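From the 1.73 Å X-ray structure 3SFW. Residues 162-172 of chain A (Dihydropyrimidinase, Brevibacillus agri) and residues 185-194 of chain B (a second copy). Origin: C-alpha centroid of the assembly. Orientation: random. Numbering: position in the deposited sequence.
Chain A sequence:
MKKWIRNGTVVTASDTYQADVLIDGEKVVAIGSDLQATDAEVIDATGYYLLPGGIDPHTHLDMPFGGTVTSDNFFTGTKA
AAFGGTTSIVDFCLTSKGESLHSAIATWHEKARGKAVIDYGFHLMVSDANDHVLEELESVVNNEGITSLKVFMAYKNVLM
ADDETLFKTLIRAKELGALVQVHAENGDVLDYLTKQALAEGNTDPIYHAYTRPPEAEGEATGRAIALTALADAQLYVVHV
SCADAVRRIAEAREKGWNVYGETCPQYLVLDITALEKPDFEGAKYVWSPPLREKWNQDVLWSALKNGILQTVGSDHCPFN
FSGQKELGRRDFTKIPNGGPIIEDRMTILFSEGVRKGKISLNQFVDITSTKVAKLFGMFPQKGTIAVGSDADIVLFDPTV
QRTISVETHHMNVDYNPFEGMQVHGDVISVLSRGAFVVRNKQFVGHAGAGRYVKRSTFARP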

# COMPACT_ATOMS: atom_id res chain seq x y z
N ASP A 162 -24.97 -13.96 3.05
CA ASP A 162 -23.64 -14.50 3.32
C ASP A 162 -22.78 -14.52 2.05
O ASP A 162 -23.17 -13.96 1.03
N ASP A 163 -21.56 -15.02 2.19
CA ASP A 163 -20.61 -15.04 1.09
C ASP A 163 -21.08 -15.87 -0.08
O ASP A 163 -20.79 -15.54 -1.23
N GLU A 164 -21.71 -17.01 0.20
CA GLU A 164 -22.31 -17.78 -0.90
C GLU A 164 -23.34 -16.95 -1.70
O GLU A 164 -23.28 -16.91 -2.96
N THR A 165 -24.22 -16.24 -1.02
CA THR A 165 -25.19 -15.40 -1.71
C THR A 165 -24.50 -14.29 -2.51
O THR A 165 -24.85 -14.03 -3.67
N LEU A 166 -23.53 -13.64 -1.89
CA LEU A 166 -22.91 -12.48 -2.55
C LEU A 166 -22.10 -12.95 -3.75
O LEU A 166 -22.19 -12.37 -4.83
N PHE A 167 -21.37 -14.05 -3.62
CA PHE A 167 -20.54 -14.50 -4.76
C PHE A 167 -21.40 -14.99 -5.96
O PHE A 167 -21.16 -14.61 -7.10
N LYS A 168 -22.40 -15.81 -5.66
CA LYS A 168 -23.36 -16.24 -6.69
C LYS A 168 -24.07 -15.06 -7.36
O LYS A 168 -24.24 -15.07 -8.59
N THR A 169 -24.40 -14.03 -6.58
CA THR A 169 -25.13 -12.89 -7.12
C THR A 169 -24.20 -12.12 -8.05
O THR A 169 -24.60 -11.70 -9.16
N LEU A 170 -22.93 -12.02 -7.67
CA LEU A 170 -21.93 -11.31 -8.53
C LEU A 170 -21.70 -12.05 -9.85
O LEU A 170 -21.65 -11.42 -10.92
N ILE A 171 -21.65 -13.38 -9.78
CA ILE A 171 -21.46 -14.19 -10.99
C ILE A 171 -22.65 -14.03 -11.92
O ILE A 171 -22.49 -13.82 -13.12
N ARG A 172 -23.83 -14.14 -11.35
CA ARG A 172 -25.05 -14.00 -12.14
C ARG A 172 -25.18 -12.59 -12.69
O ARG A 172 -25.65 -12.39 -13.81
N GLU B 185 -8.75 -19.75 3.51
CA GLU B 185 -9.25 -19.61 2.13
C GLU B 185 -10.74 -19.39 2.22
O GLU B 185 -11.39 -19.92 3.11
N ASN B 186 -11.33 -18.60 1.31
CA ASN B 186 -12.79 -18.41 1.40
C ASN B 186 -13.56 -19.66 0.99
O ASN B 186 -13.64 -19.98 -0.21
N GLY B 187 -14.07 -20.40 1.98
CA GLY B 187 -14.80 -21.65 1.73
C GLY B 187 -16.01 -21.55 0.80
O GLY B 187 -16.36 -22.52 0.15
N ASP B 188 -16.71 -20.41 0.82
CA ASP B 188 -17.94 -20.29 0.01
C ASP B 188 -17.57 -20.07 -1.46
O ASP B 188 -18.21 -20.63 -2.35
N VAL B 189 -16.58 -19.22 -1.70
CA VAL B 189 -16.01 -19.08 -3.06
C VAL B 189 -15.54 -20.44 -3.59
O VAL B 189 -15.90 -20.83 -4.72
N LEU B 190 -14.76 -21.16 -2.79
CA LEU B 190 -14.25 -22.46 -3.22
C LEU B 190 -15.39 -23.48 -3.49
O LEU B 190 -15.33 -24.26 -4.47
N ASP B 191 -16.39 -23.51 -2.62
CA ASP B 191 -17.52 -24.46 -2.82
C ASP B 191 -18.18 -24.21 -4.17
O ASP B 191 -18.46 -25.17 -4.92
N TYR B 192 -18.42 -22.93 -4.50
CA TYR B 192 -19.08 -22.62 -5.77
C TYR B 192 -18.16 -22.97 -6.95
O TYR B 192 -18.59 -23.66 -7.91
N LEU B 193 -16.89 -22.57 -6.89
CA LEU B 193 -15.99 -22.83 -8.04
C LEU B 193 -15.78 -24.33 -8.28
O LEU B 193 -15.62 -24.76 -9.44
N THR B 194 -15.71 -25.11 -7.20
CA THR B 194 -15.48 -26.56 -7.33
C THR B 194 -16.69 -27.25 -7.96
O THR B 194 -16.54 -28.06 -8.88

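How do the two helices lie against each other? Their axes pass 8.8 Å apart and cross at -49°, closest near the N-terminal ends, where the CA atoms of Glu164(A) and Asp188(B) are 5.1 Å apart. From chain A, Asp163(A), Phe167(A) and Ile171(A), spaced four apart along one side of the helix, point toward chain B. Asn186(B), Asp188(B) and Tyr192(B) point back.

What fills the middle? Phe167(A), chi1 t, is the main bump. It enters a hollow made by Val189(B), Tyr192(B) and Leu193(B). Val189(B), chi1 t, covers one face of the ring, its CG2 4.1 Å from the Phe167(A) ring centroid in a CH-pi contact; Leu193(B) CD2 sits at the ring's edge, 4.1 Å from Phe167(A) CE1. That same CE1 approaches Tyr192(B) CD2 at 3.7 Å, and the Phe167(A) edge is turned toward the Tyr192(B) face, with the planes at 89°.

Where does Tyr192(B) fit? With chi1 t, its ring lodges among Phe167(A), Lys168(A) and Ile171(A). Ile171(A), m at chi1 and t at chi2, presses its CD1 to 3.2 Å from Tyr192(B) CE2, a tight fit. The aliphatic part of Lys168(A) also helps line this pocket, CG lying 3.8 Å from Tyr192(B) CD1, while its NZ forms a salt bridge with Glu164(A) OE1 at 3.1 Å.

How is the polar end held together? Asn186(B), chi1 t, donates from ND2 to Asp163(A) OD2 at 3.1 Å, while its OD1 caps its own helix, accepting from Val189(B) N at 2.9 Å. Asp163(A) and Asp188(B), both chi1 m, bring like charges close, OD2 to OD2 4.3 Å. A water bridges them, donating to Asp163(A) OD2 at 2.8 Å and Asp188(B) OD2 at 2.6 Å. Beside this bridge, Asp188(B) CB packs 3.6 Å from Glu164(A) N.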

# COMPACT_ATOMS: atom_id res chain seq x y z
CB ASP A 162 -23.76 -15.89 3.94
CG ASP A 162 -24.36 -16.91 3.01
OD1 ASP A 162 -24.49 -16.66 1.79
OD2 ASP A 162 -24.67 -18.03 3.50
CB ASP A 163 -19.23 -15.51 1.55
CG ASP A 163 -18.53 -14.47 2.44
OD1 ASP A 163 -19.02 -13.30 2.52
OD2 ASP A 163 -17.48 -14.83 3.01
CB GLU A 164 -22.95 -19.07 -0.33
CG GLU A 164 -23.76 -19.84 -1.37
CD GLU A 164 -24.41 -21.13 -0.81
OE1 GLU A 164 -24.97 -21.88 -1.62
OE2 GLU A 164 -24.36 -21.39 0.42
CB THR A 165 -26.23 -14.84 -0.74
OG1 THR A 165 -27.03 -15.93 -0.29
CG2 THR A 165 -27.11 -13.84 -1.42
CB LEU A 166 -22.04 -11.68 -1.54
CG LEU A 166 -21.15 -10.59 -2.18
CD1 LEU A 166 -22.05 -9.57 -2.94
CD2 LEU A 166 -20.33 -9.88 -1.08
CB PHE A 167 -19.61 -15.62 -4.32
CG PHE A 167 -18.57 -15.98 -5.34
CD1 PHE A 167 -18.39 -17.30 -5.71
CD2 PHE A 167 -17.74 -15.00 -5.91
CE1 PHE A 167 -17.39 -17.65 -6.64
CE2 PHE A 167 -16.76 -15.33 -6.84
CZ PHE A 167 -16.55 -16.68 -7.18
CB LYS A 168 -24.38 -17.19 -6.05
CG LYS A 168 -23.77 -18.55 -5.76
CD LYS A 168 -24.85 -19.46 -5.16
CE LYS A 168 -24.38 -20.90 -5.12
NZ LYS A 168 -25.53 -21.78 -4.67
CB THR A 169 -25.66 -12.00 -6.02
OG1 THR A 169 -26.57 -12.74 -5.22
CG2 THR A 169 -26.37 -10.75 -6.60
CB LEU A 170 -20.59 -11.15 -7.80
CG LEU A 170 -20.59 -10.06 -6.70
CD1 LEU A 170 -19.45 -10.39 -5.67
CD2 LEU A 170 -20.39 -8.65 -7.35
CB ILE A 171 -21.24 -15.67 -10.65
CG1 ILE A 171 -19.85 -15.80 -10.00
CG2 ILE A 171 -21.26 -16.54 -11.91
CD1 ILE A 171 -19.58 -17.09 -9.45
CB ARG A 172 -26.25 -14.37 -11.27
CG ARG A 172 -27.59 -14.31 -12.05
CD ARG A 172 -27.57 -15.27 -13.28
NE ARG A 172 -28.95 -15.59 -13.71
CZ ARG A 172 -29.31 -15.91 -14.97
NH1 ARG A 172 -30.60 -16.13 -15.24
NH2 ARG A 172 -28.41 -16.00 -15.95
CB GLU B 185 -9.04 -20.90 1.32
CG GLU B 185 -7.62 -21.30 1.09
CD GLU B 185 -7.57 -22.66 0.39
OE1 GLU B 185 -7.87 -23.67 1.04
OE2 GLU B 185 -7.36 -22.67 -0.86
CB ASN B 186 -13.27 -17.20 0.57
CG ASN B 186 -14.70 -16.87 0.81
OD1 ASN B 186 -15.60 -17.70 0.57
ND2 ASN B 186 -14.95 -15.69 1.36
CB ASP B 188 -18.85 -19.16 0.52
CG ASP B 188 -19.51 -19.52 1.86
OD1 ASP B 188 -20.00 -20.67 2.01
OD2 ASP B 188 -19.36 -18.74 2.83
CB VAL B 189 -14.85 -18.08 -3.11
CG1 VAL B 189 -14.14 -18.13 -4.48
CG2 VAL B 189 -15.38 -16.64 -2.83
CB LEU B 190 -13.28 -22.99 -2.16
CG LEU B 190 -11.81 -22.51 -2.28
CD1 LEU B 190 -11.69 -21.03 -2.65
CD2 LEU B 190 -11.00 -22.80 -1.00
CB ASP B 191 -18.57 -24.32 -1.72
CG ASP B 191 -19.58 -25.44 -1.75
OD1 ASP B 191 -20.71 -25.18 -2.13
OD2 ASP B 191 -19.22 -26.57 -1.37
CB TYR B 192 -19.48 -21.13 -5.85
CG TYR B 192 -20.03 -20.78 -7.21
CD1 TYR B 192 -21.39 -20.91 -7.47
CD2 TYR B 192 -19.17 -20.51 -8.26
CE1 TYR B 192 -21.90 -20.64 -8.75
CE2 TYR B 192 -19.66 -20.28 -9.55
CZ TYR B 192 -21.02 -20.33 -9.78
OH TYR B 192 -21.48 -20.16 -11.07
CB LEU B 193 -14.62 -22.16 -7.84
CG LEU B 193 -14.66 -20.63 -7.79
CD1 LEU B 193 -13.23 -20.15 -7.60
CD2 LEU B 193 -15.24 -20.09 -9.14
CB THR B 194 -15.08 -27.28 -6.02
OG1 THR B 194 -16.13 -27.13 -5.08
CG2 THR B 194 -13.80 -26.75 -5.43
O HOH W 1 -17.30 -17.47 3.78